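Local coordinates for protein photosystem II stability/assembly factor HCF136 (Cyanidioschyzon merolae, PDB 5OJ3) that is probably essential for photosystem II biogenesis, being required to assemble an early intermediate that includes D2 and cytochrome b559, at residues A107-V112 with L430-E435; V119-D124 with N167-N172; Y364-V369 with A379-G384; A407-I412 with G420-A425. All blocks are in the same frame, centred on the assembly; numbering follows the deposited sequence.

Interaction 1 of 4, residues A107-V112 with L430-E435; sequences AAWKQV and LKFHPE
Phe432 lays its CB over one face of the six-membered ring of Trp109, 3.8 Å from the ring centroid, and this CH-pi contact opens an edge-to-face pair of the two aromatic side chains. The edge of the Phe432 ring is turned toward the indole face, the planes inclined at 55°; Phe432 CD1 comes to 3.5 Å from Trp109 CE2. Different chi1 torsions bring the rings together. Trp109 CG stands anti to its carbonyl carbon (chi1 -63°), whereas Phe432 CG is anti to its backbone N. Leu430 lies on the same face of the sheet, its CD2 3.9 Å from Trp109 CB. On the other face Val112 CG2 rests 3.7 Å from Lys431 CB. The backbone fixes these positions: Lys110 and Lys431 form an antiparallel hydrogen-bonded pair, with Lys431 N reaching Lys110 O at 2.8 Å along an almost straight N-H line and Lys110 N returning a longer bond to Lys431 O. Beyond it, His433 N donates to Ala108 O over 2.8 Å, arriving from above the carbonyl plane. Farther out, Trp378 makes an edge-to-face pair with Trp109, and Phe414 does so with Phe432. Strand 109-111, from the start of the modelled chain, thus becomes the outer strand of a sheet whose other three strands come from the C-terminal end, the velcro closure of a beta-propeller ring.

Interaction 2 of 4, residues V119-D124 with N167-N172; sequences VLFDID and NYRFSN
Strands 120-124 and 169-172 run in broadly the same direction, their axes 47° apart and 5.3 Å at closest approach, and the contact between them is carried by side chains. Phe121 reaches across to Arg169, the two crossing at about a right angle. Its CE2 sits over one face of the guanidinium, 3.1 Å from Arg169 NH2, while the ring and guanidinium planes are inclined at 41°. Arg169 arrives there with CG anti to its backbone N and a bend at chi2. Nearer the backbone, Phe121 CB lies 3.3 Å from Phe170 O and 3.4 Å from Ser171 O. Each strand is the first of its own four-stranded antiparallel sheet, so the contact joins the inner edges of consecutive blades of the seven-bladed propeller. Both carry a classic beta bulge here: Phe121 and Asp122 face Val136, and Ser171 and Asn172 face Ile183. An alanine in place of Phe121 would remove the ring over the guanidinium and would probably leave the Arg169 side chain less firmly placed. Asp122, CG anti to its backbone N, points its carboxylate across the gap, with OD2 3.2 Å from Asn172 CB and hydrogen-bonded to the backbone N of Val173. The other oxygen, Asp122 OD1, makes a salt bridge with Lys413 NZ, a pairing that would tend to keep the carboxylate ionised.

Interaction 3 of 4, residues Y364-V369 with A379-G384; sequences YGILDV and AAVGGG
Three backbone hydrogen bonds tie 364-369 to 379-384, the shortest from Leu367 N to Ala380 O at 2.7 Å and in the plane of the carbonyl. Ala380 N gives a second bond to Asp368 O, also in plane, so Ala380 is gripped through both its backbone polar atoms; the third, from Gly382 N, meets Gly365 O nearly along the C=O axis. Together they make an antiparallel beta hairpin, the first two strands of a propeller blade. A beta bulge interrupts it, the register slipping by one residue between Ile366 and Asp368. Asp368 OD1 reaches the adjacent blade, accepting a hydrogen bond from the backbone N of Ile412. Ile366, Val381, Val369 and Ala379 share one face. There Ile366 CD1, swung toward the partner strand, meets Val381 CG2 at 3.6 Å, and Val369 CG2 lies 4.1 Å from Ala379 CB. Leu367 sends CD1 along the neighbouring backbone, 3.7 Å from Val381 C. Starting at the last strand residue, Val381 to Gly384 form a type I turn that brings Gly383 CA against one face of the Tyr364 ring, 4.2 Å from the centroid and 25° off the ring normal, while Tyr364 CB touches Val381 CG1 at 3.5 Å.

Interaction 4 of 4, residues A407-I412 with G420-A425; sequences ANLYKI and GFVLGA
Leu423 O is held by two backbone donors, Tyr410 N at 3.0 Å in the carbonyl plane and, more weakly, Lys411 N at 3.3 Å. Leu423 N answers by donating to Lys411 O, a well-aligned bond of 2.9 Å. Farther along, Ala425 N reaches Asn408 O from well above the carbonyl plane. Gly424 CA lies 3.1 Å from that same oxygen of Asn408. On the face carrying Leu409, Ile412 and Val422, the Val422 branches divide the packing. Its CG2 runs side by side with Ile412, 3.8 Å from Ile412 CG2, whereas CG1 meets Leu409 CD2 at 3.9 Å where the two side chains cross at about a right angle. An alanine in place of Val422 would lose both branches and would probably loosen Leu409 and Ile412 together. On the opposite face of the sheet, the extended part of Lys411 lies beside Leu423, pointing the same way, with CD 3.8 Å from Leu423 CD1. Ala425 CB packs against Tyr410 CE2. Two successive residues, Tyr410 and Lys411, opposite the single Leu423 define a classic beta bulge, set here in the antiparallel hairpin of a beta-propeller blade.

Interactions 1 and 4 belong to one four-stranded blade, ordered 109-111, 429-432, 420-424, 409-414, and their centres are 12 Å apart; Leu430 O and Val422 N, probably hydrogen-bonded, join them. Interaction 3 lies in the preceding blade, 10 Å from interaction 4 between centres. Interaction 2 bridges the following two blades, and its centre is 12 Å from that of interaction 4. Leu120 N and Gly424 O probably form a hydrogen bond between these two contacts. Along the chain, interactions 2, 3 and 4 come in series, all nested within the long loop that interaction 1 closes. The contacts thus link four consecutive blades across the point where the chain's two ends meet, completing the propeller ring.

Interaction 1 of 4, residues A107-V112 with L430-E435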
loop_
_atom_site.group_PDB
_atom_site.type_symbol
_atom_site.label_atom_id
_atom_site.label_comp_id
_atom_site.label_asym_id
_atom_site.label_seq_id
_atom_site.Cartn_x
_atom_site.Cartn_y
_atom_site.Cartn_z
ATOM N N ALA A 107 5.295 -0.628 25.972
ATOM C CA ALA A 107 6.015 -0.381 24.725
ATOM C C ALA A 107 5.392 -1.163 23.576
ATOM O O ALA A 107 5.665 -2.354 23.410
ATOM C CB ALA A 107 7.482 -0.739 24.880
ATOM N N ALA A 108 4.562 -0.487 22.776
ATOM C CA ALA A 108 3.661 -1.174 21.859
ATOM C C ALA A 108 4.299 -1.547 20.526
ATOM O O ALA A 108 3.764 -2.411 19.824
ATOM C CB ALA A 108 2.422 -0.311 21.599
ATOM N N TRP A 109 5.416 -0.926 20.152
ATOM C CA TRP A 109 6.244 -1.407 19.058
ATOM C C TRP A 109 7.657 -1.649 19.565
ATOM O O TRP A 109 8.098 -1.021 20.532
ATOM C CB TRP A 109 6.289 -0.402 17.894
ATOM C CG TRP A 109 4.971 -0.139 17.219
ATOM C CD1 TRP A 109 4.080 0.851 17.521
ATOM C CD2 TRP A 109 4.416 -0.848 16.104
ATOM N NE1 TRP A 109 2.997 0.789 16.678
ATOM C CE2 TRP A 109 3.179 -0.245 15.798
ATOM C CE3 TRP A 109 4.840 -1.939 15.340
ATOM C CZ2 TRP A 109 2.363 -0.697 14.762
ATOM C CZ3 TRP A 109 4.028 -2.386 14.312
ATOM C CH2 TRP A 109 2.803 -1.766 14.034
ATOM N N LYS A 110 8.377 -2.552 18.905
ATOM C CA LYS A 110 9.766 -2.768 19.285
ATOM C C LYS A 110 10.490 -3.379 18.088
ATOM O O LYS A 110 9.899 -4.127 17.305
ATOM C CB LYS A 110 9.883 -3.642 20.544
ATOM C CG LYS A 110 11.304 -3.837 21.043
ATOM C CD LYS A 110 11.320 -4.701 22.290
ATOM C CE LYS A 110 12.671 -4.653 22.969
ATOM N NZ LYS A 110 12.546 -3.944 24.278
ATOM N N GLN A 111 11.769 -3.042 17.954
ATOM C CA GLN A 111 12.515 -3.264 16.723
ATOM C C GLN A 111 13.079 -4.680 16.641
ATOM O O GLN A 111 13.729 -5.162 17.572
ATOM C CB GLN A 111 13.645 -2.244 16.608
ATOM C CG GLN A 111 14.624 -2.518 15.486
ATOM C CD GLN A 111 15.467 -1.305 15.159
ATOM O OE1 GLN A 111 15.320 -0.250 15.780
ATOM N NE2 GLN A 111 16.360 -1.447 14.188
ATOM N N VAL A 112 12.814 -5.349 15.524
ATOM C CA VAL A 112 13.470 -6.600 15.172
ATOM C C VAL A 112 14.739 -6.267 14.372
ATOM O O VAL A 112 14.617 -5.729 13.259
ATOM C CB VAL A 112 12.546 -7.522 14.363
ATOM C CG1 VAL A 112 13.132 -8.924 14.279
ATOM C CG2 VAL A 112 11.144 -7.540 14.951
ATOM N N LEU A 430 9.921 -2.802 12.878
ATOM C CA LEU A 430 9.303 -2.810 14.194
ATOM C C LEU A 430 8.133 -3.780 14.181
ATOM O O LEU A 430 7.351 -3.810 13.226
ATOM C CB LEU A 430 8.807 -1.416 14.610
ATOM C CG LEU A 430 9.722 -0.192 14.721
ATOM C CD1 LEU A 430 10.308 0.221 13.395
ATOM C CD2 LEU A 430 8.930 0.957 15.303
ATOM N N LYS A 431 8.016 -4.568 15.240
ATOM C CA LYS A 431 6.981 -5.582 15.353
ATOM C C LYS A 431 5.990 -5.156 16.425
ATOM O O LYS A 431 6.380 -4.611 17.462
ATOM C CB LYS A 431 7.581 -6.950 15.695
ATOM C CG LYS A 431 6.609 -7.892 16.379
ATOM C CD LYS A 431 7.071 -9.331 16.329
ATOM C CE LYS A 431 5.935 -10.256 16.719
ATOM N NZ LYS A 431 5.288 -9.810 17.986
ATOM N N PHE A 432 4.710 -5.398 16.168
ATOM C CA PHE A 432 3.653 -4.841 16.994
ATOM C C PHE A 432 3.430 -5.724 18.209
ATOM O O PHE A 432 3.426 -6.955 18.115
ATOM C CB PHE A 432 2.351 -4.703 16.207
ATOM C CG PHE A 432 1.242 -4.067 16.986
ATOM C CD1 PHE A 432 1.367 -2.775 17.471
ATOM C CD2 PHE A 432 0.073 -4.764 17.240
ATOM C CE1 PHE A 432 0.343 -2.192 18.193
ATOM C CE2 PHE A 432 -0.951 -4.187 17.960
ATOM C CZ PHE A 432 -0.818 -2.900 18.435
ATOM N N HIS A 433 3.248 -5.079 19.354
ATOM C CA HIS A 433 3.053 -5.769 20.627
ATOM C C HIS A 433 1.717 -5.382 21.241
ATOM O O HIS A 433 1.613 -4.339 21.911
ATOM C CB HIS A 433 4.209 -5.464 21.578
ATOM C CG HIS A 433 5.462 -6.225 21.266
ATOM N ND1 HIS A 433 5.714 -7.473 21.795
ATOM C CD2 HIS A 433 6.533 -5.918 20.497
ATOM C CE1 HIS A 433 6.881 -7.907 21.356
ATOM N NE2 HIS A 433 7.400 -6.983 20.568
ATOM N N PRO A 434 0.667 -6.182 21.029
ATOM C CA PRO A 434 -0.653 -5.839 21.581
ATOM C C PRO A 434 -0.707 -5.804 23.100
ATOM O O PRO A 434 -1.703 -5.303 23.638
ATOM C CB PRO A 434 -1.574 -6.929 21.010
ATOM C CG PRO A 434 -0.665 -8.046 20.633
ATOM C CD PRO A 434 0.627 -7.410 20.217
ATOM N N GLU A 435 0.288 -6.355 23.811
ATOM C CA GLU A 435 0.236 -6.305 25.273
ATOM C C GLU A 435 0.037 -4.888 25.804
ATOM O O GLU A 435 -0.559 -4.707 26.873
ATOM C CB GLU A 435 1.519 -6.835 25.944
ATOM C CG GLU A 435 2.114 -8.202 25.605
ATOM C CD GLU A 435 2.691 -8.286 24.225
ATOM O OE1 GLU A 435 2.801 -9.405 23.682
ATOM O OE2 GLU A 435 3.043 -7.224 23.689
#

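Interaction 2 of 4, residues V119-D124 with N167-N172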
loop_
_atom_site.group_PDB
_atom_site.type_symbol
_atom_site.label_atom_id
_atom_site.label_comp_id
_atom_site.label_asym_id
_atom_site.label_seq_id
_atom_site.Cartn_x
_atom_site.Cartn_y
_atom_site.Cartn_z
ATOM N N VAL A 119 16.302 -0.698 2.557
ATOM C CA VAL A 119 15.015 -0.211 3.054
ATOM C C VAL A 119 13.912 -1.201 2.705
ATOM O O VAL A 119 13.783 -1.637 1.553
ATOM C CB VAL A 119 14.682 1.209 2.549
ATOM C CG1 VAL A 119 14.766 1.346 1.047
ATOM C CG2 VAL A 119 13.288 1.631 3.065
ATOM N N LEU A 120 13.123 -1.555 3.719
ATOM C CA LEU A 120 12.097 -2.585 3.625
ATOM C C LEU A 120 10.862 -2.058 2.904
ATOM O O LEU A 120 10.399 -0.946 3.180
ATOM C CB LEU A 120 11.711 -3.049 5.027
ATOM C CG LEU A 120 12.864 -3.345 5.981
ATOM C CD1 LEU A 120 12.322 -3.804 7.304
ATOM C CD2 LEU A 120 13.792 -4.388 5.413
ATOM N N PHE A 121 10.329 -2.853 1.973
ATOM C CA PHE A 121 9.212 -2.399 1.159
ATOM C C PHE A 121 7.907 -3.142 1.390
ATOM O O PHE A 121 6.846 -2.525 1.269
ATOM C CB PHE A 121 9.570 -2.475 -0.327
ATOM C CG PHE A 121 10.152 -1.207 -0.847
ATOM C CD1 PHE A 121 11.410 -0.789 -0.449
ATOM C CD2 PHE A 121 9.412 -0.390 -1.686
ATOM C CE1 PHE A 121 11.938 0.397 -0.914
ATOM C CE2 PHE A 121 9.927 0.800 -2.141
ATOM C CZ PHE A 121 11.197 1.195 -1.765
ATOM N N ASP A 122 7.940 -4.434 1.705
ATOM C CA ASP A 122 6.698 -5.146 1.973
ATOM C C ASP A 122 6.987 -6.437 2.725
ATOM O O ASP A 122 8.101 -6.965 2.701
ATOM C CB ASP A 122 5.922 -5.450 0.688
ATOM C CG ASP A 122 4.463 -5.767 0.955
ATOM O OD1 ASP A 122 4.001 -5.507 2.086
ATOM O OD2 ASP A 122 3.782 -6.286 0.045
ATOM N N ILE A 123 5.947 -6.931 3.390
ATOM C CA ILE A 123 5.983 -8.182 4.136
ATOM C C ILE A 123 4.606 -8.822 4.032
ATOM O O ILE A 123 3.584 -8.133 4.086
ATOM C CB ILE A 123 6.408 -7.940 5.603
ATOM C CG1 ILE A 123 6.536 -9.258 6.368
ATOM C CG2 ILE A 123 5.451 -6.981 6.302
ATOM C CD1 ILE A 123 7.063 -9.083 7.773
ATOM N N ASP A 124 4.577 -10.143 3.859
ATOM C CA ASP A 124 3.316 -10.870 3.815
ATOM C C ASP A 124 3.547 -12.278 4.344
ATOM O O ASP A 124 4.677 -12.769 4.378
ATOM C CB ASP A 124 2.730 -10.905 2.395
ATOM C CG ASP A 124 1.273 -11.344 2.370
ATOM O OD1 ASP A 124 0.623 -11.311 3.435
ATOM O OD2 ASP A 124 0.772 -11.715 1.289
ATOM N N ASN A 167 20.573 -8.223 -8.834
ATOM C CA ASN A 167 19.624 -7.985 -7.753
ATOM C C ASN A 167 18.910 -6.642 -7.938
ATOM O O ASN A 167 19.519 -5.653 -8.345
ATOM C CB ASN A 167 20.340 -8.070 -6.396
ATOM C CG ASN A 167 21.529 -7.130 -6.287
ATOM O OD1 ASN A 167 21.402 -5.918 -6.456
ATOM N ND2 ASN A 167 22.699 -7.694 -6.013
ATOM N N TYR A 168 17.609 -6.622 -7.655
ATOM C CA TYR A 168 16.734 -5.495 -7.952
ATOM C C TYR A 168 16.193 -4.873 -6.663
ATOM O O TYR A 168 16.580 -5.248 -5.551
ATOM C CB TYR A 168 15.594 -5.946 -8.864
ATOM C CG TYR A 168 15.987 -6.282 -10.288
ATOM C CD1 TYR A 168 16.733 -7.412 -10.587
ATOM C CD2 TYR A 168 15.588 -5.465 -11.340
ATOM C CE1 TYR A 168 17.083 -7.717 -11.889
ATOM C CE2 TYR A 168 15.934 -5.757 -12.641
ATOM C CZ TYR A 168 16.679 -6.884 -12.914
ATOM O OH TYR A 168 17.021 -7.176 -14.215
ATOM N N ARG A 169 15.290 -3.903 -6.821
ATOM C CA ARG A 169 14.469 -3.407 -5.720
ATOM C C ARG A 169 13.139 -4.145 -5.749
ATOM O O ARG A 169 12.425 -4.096 -6.753
ATOM C CB ARG A 169 14.235 -1.898 -5.821
ATOM C CG ARG A 169 13.034 -1.396 -4.995
ATOM C CD ARG A 169 12.348 -0.192 -5.645
ATOM N NE ARG A 169 10.961 -0.018 -5.209
ATOM C CZ ARG A 169 10.211 1.045 -5.498
ATOM N NH1 ARG A 169 10.712 2.040 -6.215
ATOM N NH2 ARG A 169 8.955 1.115 -5.074
ATOM N N PHE A 170 12.805 -4.823 -4.655
ATOM C CA PHE A 170 11.606 -5.649 -4.581
ATOM C C PHE A 170 10.477 -4.851 -3.941
ATOM O O PHE A 170 10.575 -4.453 -2.775
ATOM C CB PHE A 170 11.885 -6.936 -3.811
ATOM C CG PHE A 170 12.660 -7.938 -4.605
ATOM C CD1 PHE A 170 12.032 -8.704 -5.572
ATOM C CD2 PHE A 170 14.022 -8.089 -4.415
ATOM C CE1 PHE A 170 12.744 -9.616 -6.319
ATOM C CE2 PHE A 170 14.740 -9.001 -5.158
ATOM C CZ PHE A 170 14.101 -9.762 -6.112
ATOM N N SER A 171 9.406 -4.633 -4.706
ATOM C CA SER A 171 8.363 -3.698 -4.298
ATOM C C SER A 171 7.378 -4.330 -3.322
ATOM O O SER A 171 7.053 -3.730 -2.291
ATOM C CB SER A 171 7.631 -3.163 -5.529
ATOM O OG SER A 171 8.469 -2.300 -6.276
ATOM N N ASN A 172 6.882 -5.529 -3.621
ATOM C CA ASN A 172 5.898 -6.130 -2.731
ATOM C C ASN A 172 5.915 -7.646 -2.872
ATOM O O ASN A 172 6.486 -8.205 -3.812
ATOM C CB ASN A 172 4.488 -5.583 -2.997
ATOM C CG ASN A 172 4.164 -5.485 -4.472
ATOM O OD1 ASN A 172 4.714 -4.646 -5.188
ATOM N ND2 ASN A 172 3.262 -6.341 -4.935
#

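Interaction 3 of 4, residues Y364-V369 with A379-G384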
loop_
_atom_site.group_PDB
_atom_site.type_symbol
_atom_site.label_atom_id
_atom_site.label_comp_id
_atom_site.label_asym_id
_atom_site.label_seq_id
_atom_site.Cartn_x
_atom_site.Cartn_y
_atom_site.Cartn_z
ATOM N N TYR A 364 5.587 18.284 9.764
ATOM C CA TYR A 364 6.006 17.026 9.172
ATOM C C TYR A 364 4.829 16.326 8.505
ATOM O O TYR A 364 3.707 16.336 9.014
ATOM C CB TYR A 364 6.617 16.147 10.257
ATOM C CG TYR A 364 7.947 16.678 10.737
ATOM C CD1 TYR A 364 9.092 16.524 9.969
ATOM C CD2 TYR A 364 8.052 17.360 11.944
ATOM C CE1 TYR A 364 10.307 17.016 10.396
ATOM C CE2 TYR A 364 9.267 17.857 12.380
ATOM C CZ TYR A 364 10.391 17.679 11.600
ATOM O OH TYR A 364 11.609 18.165 12.013
ATOM N N GLY A 365 5.084 15.734 7.347
ATOM C CA GLY A 365 4.040 15.075 6.591
ATOM C C GLY A 365 3.814 13.641 7.036
ATOM O O GLY A 365 4.736 12.941 7.444
ATOM N N ILE A 366 2.558 13.211 6.957
ATOM C CA ILE A 366 2.211 11.827 7.253
ATOM C C ILE A 366 2.647 10.973 6.072
ATOM O O ILE A 366 2.576 11.407 4.916
ATOM C CB ILE A 366 0.701 11.677 7.519
ATOM C CG1 ILE A 366 0.220 12.660 8.593
ATOM C CG2 ILE A 366 0.365 10.243 7.925
ATOM C CD1 ILE A 366 0.845 12.452 9.946
ATOM N N LEU A 367 3.138 9.768 6.351
ATOM C CA LEU A 367 3.602 8.889 5.288
ATOM C C LEU A 367 2.734 7.659 5.083
ATOM O O LEU A 367 2.650 7.166 3.957
ATOM C CB LEU A 367 5.048 8.452 5.556
ATOM C CG LEU A 367 6.026 9.620 5.722
ATOM C CD1 LEU A 367 7.343 9.171 6.331
ATOM C CD2 LEU A 367 6.264 10.323 4.393
ATOM N N ASP A 368 2.081 7.156 6.130
ATOM C CA ASP A 368 1.124 6.065 5.990
ATOM C C ASP A 368 0.290 5.967 7.261
ATOM O O ASP A 368 0.756 6.309 8.355
ATOM C CB ASP A 368 1.817 4.726 5.702
ATOM C CG ASP A 368 0.833 3.574 5.583
ATOM O OD1 ASP A 368 1.191 2.437 5.954
ATOM O OD2 ASP A 368 -0.305 3.808 5.123
ATOM N N VAL A 369 -0.944 5.489 7.103
ATOM C CA VAL A 369 -1.903 5.347 8.191
ATOM C C VAL A 369 -2.473 3.935 8.141
ATOM O O VAL A 369 -2.790 3.423 7.062
ATOM C CB VAL A 369 -3.031 6.395 8.090
ATOM C CG1 VAL A 369 -4.150 6.087 9.078
ATOM C CG2 VAL A 369 -2.480 7.794 8.314
ATOM N N ALA A 379 0.111 6.032 12.733
ATOM C CA ALA A 379 0.596 6.792 11.590
ATOM C C ALA A 379 2.111 6.919 11.644
ATOM O O ALA A 379 2.694 7.048 12.724
ATOM C CB ALA A 379 -0.041 8.187 11.541
ATOM N N ALA A 380 2.739 6.888 10.472
ATOM C CA ALA A 380 4.175 7.089 10.326
ATOM C C ALA A 380 4.421 8.482 9.761
ATOM O O ALA A 380 3.749 8.899 8.810
ATOM C CB ALA A 380 4.793 6.025 9.417
ATOM N N VAL A 381 5.386 9.196 10.345
ATOM C CA VAL A 381 5.579 10.615 10.084
ATOM C C VAL A 381 7.018 10.863 9.640
ATOM O O VAL A 381 7.933 10.097 9.953
ATOM C CB VAL A 381 5.220 11.448 11.341
ATOM C CG1 VAL A 381 5.569 12.911 11.183
ATOM C CG2 VAL A 381 3.744 11.294 11.663
ATOM N N GLY A 382 7.209 11.964 8.904
ATOM C CA GLY A 382 8.472 12.245 8.243
ATOM C C GLY A 382 9.635 12.483 9.184
ATOM O O GLY A 382 10.788 12.278 8.792
ATOM N N GLY A 383 9.365 12.911 10.413
ATOM C CA GLY A 383 10.423 13.133 11.372
ATOM C C GLY A 383 11.009 11.878 11.972
ATOM O O GLY A 383 11.767 11.958 12.940
ATOM N N GLY A 384 10.678 10.712 11.422
ATOM C CA GLY A 384 11.040 9.464 12.054
ATOM C C GLY A 384 10.166 9.123 13.235
ATOM O O GLY A 384 10.534 8.262 14.041
#

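Interaction 4 of 4, residues A407-I412 with G420-A425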
loop_
_atom_site.group_PDB
_atom_site.type_symbol
_atom_site.label_atom_id
_atom_site.label_comp_id
_atom_site.label_asym_id
_atom_site.label_seq_id
_atom_site.Cartn_x
_atom_site.Cartn_y
_atom_site.Cartn_z
ATOM N N ALA A 407 16.264 7.478 11.861
ATOM C CA ALA A 407 15.695 6.363 11.115
ATOM C C ALA A 407 14.315 6.737 10.588
ATOM O O ALA A 407 13.503 7.338 11.296
ATOM C CB ALA A 407 15.610 5.115 11.995
ATOM N N ASN A 408 14.046 6.371 9.337
ATOM C CA ASN A 408 12.813 6.752 8.667
ATOM C C ASN A 408 11.798 5.614 8.699
ATOM O O ASN A 408 12.159 4.436 8.684
ATOM C CB ASN A 408 13.103 7.140 7.217
ATOM C CG ASN A 408 13.934 8.405 7.106
ATOM O OD1 ASN A 408 13.898 9.267 7.984
ATOM N ND2 ASN A 408 14.703 8.512 6.028
ATOM N N LEU A 409 10.516 5.981 8.746
ATOM C CA LEU A 409 9.418 5.023 8.843
ATOM C C LEU A 409 8.439 5.283 7.707
ATOM O O LEU A 409 7.864 6.372 7.622
ATOM C CB LEU A 409 8.719 5.123 10.200
ATOM C CG LEU A 409 9.627 4.798 11.387
ATOM C CD1 LEU A 409 8.845 4.789 12.682
ATOM C CD2 LEU A 409 10.307 3.454 11.167
ATOM N N TYR A 410 8.235 4.281 6.847
ATOM C CA TYR A 410 7.517 4.485 5.596
ATOM C C TYR A 410 6.179 3.763 5.493
ATOM O O TYR A 410 5.317 4.220 4.735
ATOM C CB TYR A 410 8.387 4.048 4.407
ATOM C CG TYR A 410 9.634 4.881 4.199
ATOM C CD1 TYR A 410 9.663 6.226 4.544
ATOM C CD2 TYR A 410 10.785 4.317 3.662
ATOM C CE1 TYR A 410 10.802 6.988 4.354
ATOM C CE2 TYR A 410 11.928 5.071 3.470
ATOM C CZ TYR A 410 11.932 6.405 3.817
ATOM O OH TYR A 410 13.070 7.155 3.627
ATOM N N LYS A 411 5.976 2.665 6.220
ATOM C CA LYS A 411 4.847 1.794 5.915
ATOM C C LYS A 411 4.435 1.015 7.157
ATOM O O LYS A 411 5.287 0.491 7.879
ATOM C CB LYS A 411 5.203 0.837 4.774
ATOM C CG LYS A 411 4.039 0.048 4.202
ATOM C CD LYS A 411 4.549 -1.026 3.251
ATOM C CE LYS A 411 3.584 -2.191 3.134
ATOM N NZ LYS A 411 2.291 -1.764 2.536
ATOM N N ILE A 412 3.125 0.934 7.388
ATOM C CA ILE A 412 2.551 0.134 8.464
ATOM C C ILE A 412 1.576 -0.870 7.863
ATOM O O ILE A 412 0.789 -0.533 6.971
ATOM C CB ILE A 412 1.852 1.009 9.523
ATOM C CG1 ILE A 412 2.698 2.246 9.839
ATOM C CG2 ILE A 412 1.570 0.201 10.784
ATOM C CD1 ILE A 412 2.174 3.072 11.000
ATOM N N GLY A 420 1.369 -7.015 13.598
ATOM C CA GLY A 420 1.650 -5.774 12.905
ATOM C C GLY A 420 3.134 -5.564 12.745
ATOM O O GLY A 420 3.938 -6.066 13.535
ATOM N N PHE A 421 3.496 -4.811 11.711
ATOM C CA PHE A 421 4.882 -4.496 11.414
ATOM C C PHE A 421 4.956 -3.069 10.893
ATOM O O PHE A 421 3.977 -2.524 10.377
ATOM C CB PHE A 421 5.493 -5.459 10.380
ATOM C CG PHE A 421 5.592 -6.890 10.849
ATOM C CD1 PHE A 421 4.483 -7.721 10.853
ATOM C CD2 PHE A 421 6.805 -7.401 11.283
ATOM C CE1 PHE A 421 4.582 -9.036 11.287
ATOM C CE2 PHE A 421 6.911 -8.712 11.712
ATOM C CZ PHE A 421 5.798 -9.529 11.716
ATOM N N VAL A 422 6.130 -2.462 11.045
ATOM C CA VAL A 422 6.429 -1.168 10.448
ATOM C C VAL A 422 7.754 -1.292 9.713
ATOM O O VAL A 422 8.735 -1.791 10.275
ATOM C CB VAL A 422 6.496 -0.046 11.502
ATOM C CG1 VAL A 422 7.060 1.235 10.892
ATOM C CG2 VAL A 422 5.121 0.204 12.099
ATOM N N LEU A 423 7.785 -0.836 8.465
ATOM C CA LEU A 423 8.950 -0.982 7.609
ATOM C C LEU A 423 9.561 0.390 7.362
ATOM O O LEU A 423 8.845 1.361 7.094
ATOM C CB LEU A 423 8.589 -1.646 6.278
ATOM C CG LEU A 423 7.845 -2.981 6.356
ATOM C CD1 LEU A 423 7.121 -3.248 5.046
ATOM C CD2 LEU A 423 8.762 -4.135 6.732
ATOM N N GLY A 424 10.886 0.470 7.453
ATOM C CA GLY A 424 11.578 1.736 7.348
ATOM C C GLY A 424 12.883 1.597 6.590
ATOM O O GLY A 424 13.252 0.512 6.137
ATOM N N ALA A 425 13.568 2.728 6.453
ATOM C CA ALA A 425 14.863 2.760 5.799
ATOM C C ALA A 425 15.948 2.268 6.750
ATOM O O ALA A 425 15.754 2.183 7.966
ATOM C CB ALA A 425 15.188 4.172 5.307
#